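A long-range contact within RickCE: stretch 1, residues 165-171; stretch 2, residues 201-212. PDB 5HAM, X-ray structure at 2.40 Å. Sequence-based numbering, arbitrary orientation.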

ATOM      1  N   PHE A 165      -3.090 -12.896   4.961  1.00 28.88           N
ATOM      2  CA  PHE A 165      -3.473 -11.556   4.510  1.00 26.18           C
ATOM      3  C   PHE A 165      -4.877 -11.136   4.952  1.00 25.24           C
ATOM      4  O   PHE A 165      -5.794 -11.956   5.014  1.00 25.99           O
ATOM      5  N   ASN A 166      -5.057  -9.854   5.242  1.00 24.17           N
ATOM      6  CA  ASN A 166      -6.411  -9.319   5.254  1.00 22.26           C
ATOM      7  C   ASN A 166      -6.549  -7.890   4.767  1.00 22.23           C
ATOM      8  O   ASN A 166      -5.652  -7.080   4.943  1.00 19.06           O
ATOM      9  N   ASP A 167      -7.688  -7.604   4.145  1.00 27.51           N
ATOM     10  CA  ASP A 167      -8.037  -6.256   3.698  1.00 25.24           C
ATOM     11  C   ASP A 167      -9.327  -5.893   4.419  1.00 24.24           C
ATOM     12  O   ASP A 167     -10.366  -6.502   4.181  1.00 22.14           O
ATOM     13  N   SER A 168      -9.257  -4.903   5.301  1.00 21.05           N
ATOM     14  CA  SER A 168     -10.427  -4.485   6.082  1.00 20.07           C
ATOM     15  C   SER A 168     -11.607  -3.981   5.242  1.00 22.60           C
ATOM     16  O   SER A 168     -12.758  -4.058   5.676  1.00 32.98           O
ATOM     17  N   LEU A 169     -11.326  -3.467   4.048  1.00 21.30           N
ATOM     18  CA  LEU A 169     -12.377  -3.011   3.138  1.00 29.63           C
ATOM     19  C   LEU A 169     -13.180  -4.155   2.525  1.00 34.68           C
ATOM     20  O   LEU A 169     -14.198  -3.915   1.871  1.00 41.30           O
ATOM     21  N   GLY A 170     -12.708  -5.389   2.705  1.00 28.63           N
ATOM     22  CA  GLY A 170     -13.395  -6.555   2.168  1.00 27.66           C
ATOM     23  C   GLY A 170     -13.005  -6.980   0.748  1.00 34.72           C
ATOM     24  O   GLY A 170     -13.725  -7.742   0.117  1.00 37.17           O
ATOM     25  N   ASN A 171     -11.883  -6.480   0.232  1.00 38.19           N
ATOM     26  CA  ASN A 171     -11.319  -6.994  -1.022  1.00 29.48           C
ATOM     27  C   ASN A 171     -10.492  -8.238  -0.762  1.00 30.93           C
ATOM     28  O   ASN A 171      -9.941  -8.398   0.328  1.00 27.89           O
ATOM     29  N   GLN A 201      -9.975 -12.778   4.062  1.00 26.96           N
ATOM     30  CA  GLN A 201     -11.049 -12.027   3.397  1.00 30.91           C
ATOM     31  C   GLN A 201     -12.169 -11.611   4.339  1.00 29.72           C
ATOM     32  O   GLN A 201     -13.319 -12.040   4.207  1.00 24.07           O
ATOM     33  N   THR A 202     -11.826 -10.792   5.319  1.00 26.85           N
ATOM     34  CA  THR A 202     -12.824 -10.411   6.298  1.00 24.42           C
ATOM     35  C   THR A 202     -13.111  -8.938   6.160  1.00 25.37           C
ATOM     36  O   THR A 202     -12.290  -8.104   6.540  1.00 25.72           O
ATOM     37  N   LYS A 203     -14.266  -8.626   5.585  1.00 22.46           N
ATOM     38  CA  LYS A 203     -14.674  -7.248   5.465  1.00 30.07           C
ATOM     39  C   LYS A 203     -14.881  -6.731   6.874  1.00 29.82           C
ATOM     40  O   LYS A 203     -15.611  -7.339   7.664  1.00 27.24           O
ATOM     41  N   GLN A 204     -14.233  -5.620   7.196  1.00 26.96           N
ATOM     42  CA  GLN A 204     -14.347  -5.071   8.538  1.00 27.09           C
ATOM     43  C   GLN A 204     -15.021  -3.711   8.549  1.00 26.44           C
ATOM     44  O   GLN A 204     -15.960  -3.485   9.304  1.00 30.26           O
ATOM     45  N   GLN A 205     -14.558  -2.814   7.691  1.00 29.04           N
ATOM     46  CA  GLN A 205     -15.174  -1.498   7.582  1.00 25.26           C
ATOM     47  C   GLN A 205     -14.909  -0.951   6.198  1.00 26.55           C
ATOM     48  O   GLN A 205     -13.795  -1.067   5.683  1.00 31.58           O
ATOM     49  N   THR A 206     -15.920  -0.355   5.579  1.00 37.10           N
ATOM     50  CA  THR A 206     -15.760   0.107   4.199  1.00 41.66           C
ATOM     51  C   THR A 206     -15.270   1.542   4.065  1.00 39.12           C
ATOM     52  O   THR A 206     -15.156   2.045   2.964  1.00 47.77           O
ATOM     53  N   ASP A 207     -14.974   2.198   5.179  1.00 34.25           N
ATOM     54  CA  ASP A 207     -14.310   3.490   5.114  1.00 37.65           C
ATOM     55  C   ASP A 207     -12.819   3.289   4.889  1.00 36.50           C
ATOM     56  O   ASP A 207     -12.150   2.597   5.667  1.00 35.05           O
ATOM     57  N   GLN A 208     -12.297   3.898   3.830  1.00 29.30           N
ATOM     58  CA  GLN A 208     -10.870   3.821   3.564  1.00 30.72           C
ATOM     59  C   GLN A 208     -10.072   4.487   4.689  1.00 24.98           C
ATOM     60  O   GLN A 208      -8.906   4.179   4.896  1.00 26.13           O
ATOM     61  N   SER A 209     -10.708   5.383   5.430  1.00 23.43           N
ATOM     62  CA  SER A 209     -10.057   5.987   6.586  1.00 32.02           C
ATOM     63  C   SER A 209      -9.684   4.932   7.632  1.00 32.67           C
ATOM     64  O   SER A 209      -8.745   5.116   8.403  1.00 31.88           O
ATOM     65  N   ALA A 210     -10.424   3.828   7.655  1.00 25.30           N
ATOM     66  CA  ALA A 210     -10.259   2.840   8.713  1.00 25.18           C
ATOM     67  C   ALA A 210      -9.225   1.759   8.383  1.00 27.04           C
ATOM     68  O   ALA A 210      -8.861   0.974   9.265  1.00 27.32           O
ATOM     69  N   CYS A 211      -8.747   1.739   7.134  1.00 21.85           N
ATOM     70  CA  CYS A 211      -7.713   0.775   6.697  1.00 19.39           C
ATOM     71  C   CYS A 211      -6.498   0.661   7.600  1.00 22.12           C
ATOM     72  O   CYS A 211      -6.054  -0.443   7.903  1.00 28.85           O
ATOM     73  N   GLY A 212      -5.949   1.790   8.031  1.00 23.01           N
ATOM     74  CA  GLY A 212      -4.778   1.749   8.888  1.00 21.32           C
ATOM     75  C   GLY A 212      -5.104   1.267  10.293  1.00 28.32           C
ATOM     76  O   GLY A 212      -4.285   0.594  10.941  1.00 22.91           O
TER

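Most striking in this contact is an asparagine side chain that holds both backbone polar atoms of one residue, Thr202: Asn166, chi1 t and with its CA-to-CB bond pointing toward the other stretch, offers its amide to that backbone. Thr202 N donates to Asn166 OD1 at 2.7 Å, and Asn166 ND2 donates to Thr202 O at 3.2 Å, both nearly straight, so one carboxamide bonds both the N and the O of Thr202. The principle, that a stretch without regular pairing can be held by polar groups that meet its backbone N and O atoms, recurs at Ser168, whose carbonyl O accepts from Gln204 N at 2.6 Å and Gln205 N at 3.0 Å. The CA-to-CB bond of Ser168 (chi1 p) points sideways; water 2 accepts from Ser168 OG at 2.8 Å and donates to Gln205 O at 2.9 Å and Asp207 O at 3.1 Å, linking this side chain to two backbone carbonyls of the second stretch. Water 1 accepts from Ser168 N at 3.1 Å and donates weakly to Cys211 O at 3.4 Å. Leu169 (m, t) starts away, yet its end returns: Leu169 CD2 lies 3.4 Å from Thr206 O, and Leu169 CG meets SG of Cys211 (m) at 3.5 Å, an apolar contact. At Gly170, CA approaches Lys203 CA to 3.6 Å; a CB would clash with Lys203 CB.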

ATOM      1  CB  PHE A 165      -3.390 -11.513   2.978  1.00 24.86           C
ATOM      2  CG  PHE A 165      -3.842 -10.218   2.363  1.00 22.94           C
ATOM      3  CD1 PHE A 165      -2.955  -9.150   2.225  1.00 15.31           C
ATOM      4  CD2 PHE A 165      -5.139 -10.082   1.877  1.00 22.08           C
ATOM      5  CE1 PHE A 165      -3.365  -7.957   1.633  1.00 17.84           C
ATOM      6  CE2 PHE A 165      -5.558  -8.894   1.284  1.00 21.10           C
ATOM      7  CZ  PHE A 165      -4.667  -7.828   1.160  1.00 18.05           C
ATOM      8  CB  ASN A 166      -7.079  -9.464   6.607  1.00 17.08           C
ATOM      9  CG  ASN A 166      -8.591  -9.315   6.506  1.00 22.28           C
ATOM     10  OD1 ASN A 166      -9.258 -10.114   5.842  1.00 19.37           O
ATOM     11  ND2 ASN A 166      -9.132  -8.283   7.132  1.00 20.80           N
ATOM     12  CB  ASP A 167      -8.242  -6.237   2.171  1.00 22.39           C
ATOM     13  CG  ASP A 167      -8.490  -4.822   1.591  1.00 29.85           C
ATOM     14  OD1 ASP A 167      -8.863  -3.872   2.317  1.00 29.05           O
ATOM     15  OD2 ASP A 167      -8.319  -4.665   0.367  1.00 33.91           O
ATOM     16  CB  SER A 168     -10.045  -3.450   7.158  1.00 24.39           C
ATOM     17  OG  SER A 168      -9.363  -2.318   6.620  1.00 30.35           O
ATOM     18  CB  LEU A 169     -11.787  -2.162   2.000  1.00 28.44           C
ATOM     19  CG  LEU A 169     -11.168  -0.796   2.327  1.00 29.38           C
ATOM     20  CD1 LEU A 169     -10.339  -0.275   1.154  1.00 27.70           C
ATOM     21  CD2 LEU A 169     -12.245   0.211   2.719  1.00 25.65           C
ATOM     22  CB  ASN A 171     -10.397  -5.972  -1.678  1.00 27.26           C
ATOM     23  CG  ASN A 171     -11.072  -4.663  -1.925  1.00 27.37           C
ATOM     24  OD1 ASN A 171     -11.954  -4.561  -2.775  1.00 27.99           O
ATOM     25  ND2 ASN A 171     -10.653  -3.637  -1.188  1.00 28.70           N
ATOM     26  CB  GLN A 201     -11.594 -12.740   2.142  1.00 25.52           C
ATOM     27  CG  GLN A 201     -11.425 -14.234   2.109  1.00 33.06           C
ATOM     28  CD  GLN A 201     -11.937 -14.845   0.807  1.00 41.22           C
ATOM     29  OE1 GLN A 201     -12.625 -14.186   0.029  1.00 52.95           O
ATOM     30  NE2 GLN A 201     -11.599 -16.102   0.564  1.00 30.16           N
ATOM     31  CB  THR A 202     -12.346 -10.693   7.708  1.00 25.50           C
ATOM     32  OG1 THR A 202     -11.953 -12.060   7.792  1.00 28.00           O
ATOM     33  CG2 THR A 202     -13.454 -10.400   8.720  1.00 21.58           C
ATOM     34  CB  LYS A 203     -15.971  -7.121   4.656  1.00 23.41           C
ATOM     35  CG  LYS A 203     -16.496  -5.702   4.597  1.00 40.15           C
ATOM     36  CD  LYS A 203     -17.954  -5.639   4.150  1.00 54.05           C
ATOM     37  CE  LYS A 203     -18.114  -4.886   2.826  1.00 63.45           C
ATOM     38  NZ  LYS A 203     -19.555  -4.610   2.474  1.00 73.76           N
ATOM     39  CB  GLN A 204     -12.982  -5.041   9.230  1.00 21.19           C
ATOM     40  CG  GLN A 204     -12.543  -6.419   9.595  1.00 20.82           C
ATOM     41  CD  GLN A 204     -11.073  -6.516   9.937  1.00 31.43           C
ATOM     42  OE1 GLN A 204     -10.230  -5.860   9.317  1.00 24.54           O
ATOM     43  NE2 GLN A 204     -10.754  -7.345  10.931  1.00 25.87           N
ATOM     44  CB  GLN A 205     -14.620  -0.555   8.652  1.00 33.19           C
ATOM     45  CG  GLN A 205     -15.264   0.826   8.634  1.00 47.25           C
ATOM     46  CD  GLN A 205     -15.082   1.564   9.936  1.00 59.34           C
ATOM     47  OE1 GLN A 205     -14.880   0.953  10.983  1.00 62.54           O
ATOM     48  NE2 GLN A 205     -15.145   2.889   9.881  1.00 68.19           N
ATOM     49  CB  THR A 206     -17.032  -0.071   3.379  1.00 42.61           C
ATOM     50  OG1 THR A 206     -18.086   0.693   3.972  1.00 48.46           O
ATOM     51  CG2 THR A 206     -17.428  -1.529   3.361  1.00 39.83           C
ATOM     52  CB  ASP A 207     -14.529   4.286   6.397  1.00 49.64           C
ATOM     53  CG  ASP A 207     -15.990   4.432   6.742  1.00 70.96           C
ATOM     54  OD1 ASP A 207     -16.814   3.697   6.160  1.00 78.28           O
ATOM     55  OD2 ASP A 207     -16.317   5.275   7.603  1.00 81.60           O
ATOM     56  CB  GLN A 208     -10.507   4.421   2.195  1.00 29.42           C
ATOM     57  CG  GLN A 208      -9.035   4.230   1.830  1.00 27.87           C
ATOM     58  CD  GLN A 208      -8.819   4.065   0.343  1.00 35.28           C
ATOM     59  OE1 GLN A 208      -9.765   3.812  -0.410  1.00 43.30           O
ATOM     60  NE2 GLN A 208      -7.568   4.215  -0.094  1.00 29.25           N
ATOM     61  CB  SER A 209     -10.962   7.047   7.218  1.00 33.99           C
ATOM     62  OG  SER A 209     -12.241   6.509   7.509  1.00 35.83           O
ATOM     63  CB  ALA A 210     -11.610   2.216   9.098  1.00 21.88           C
ATOM     64  CB  CYS A 211      -7.239   1.071   5.270  1.00 21.38           C
ATOM     65  SG  CYS A 211      -8.496   0.690   4.040  1.00 31.35           S
TER
HETATM   66  O   HOH W   1      -6.780  -3.254   6.073  1.00 15.43           O
HETATM   67  O   HOH W   2     -11.165  -0.233   6.570  1.00 32.77           O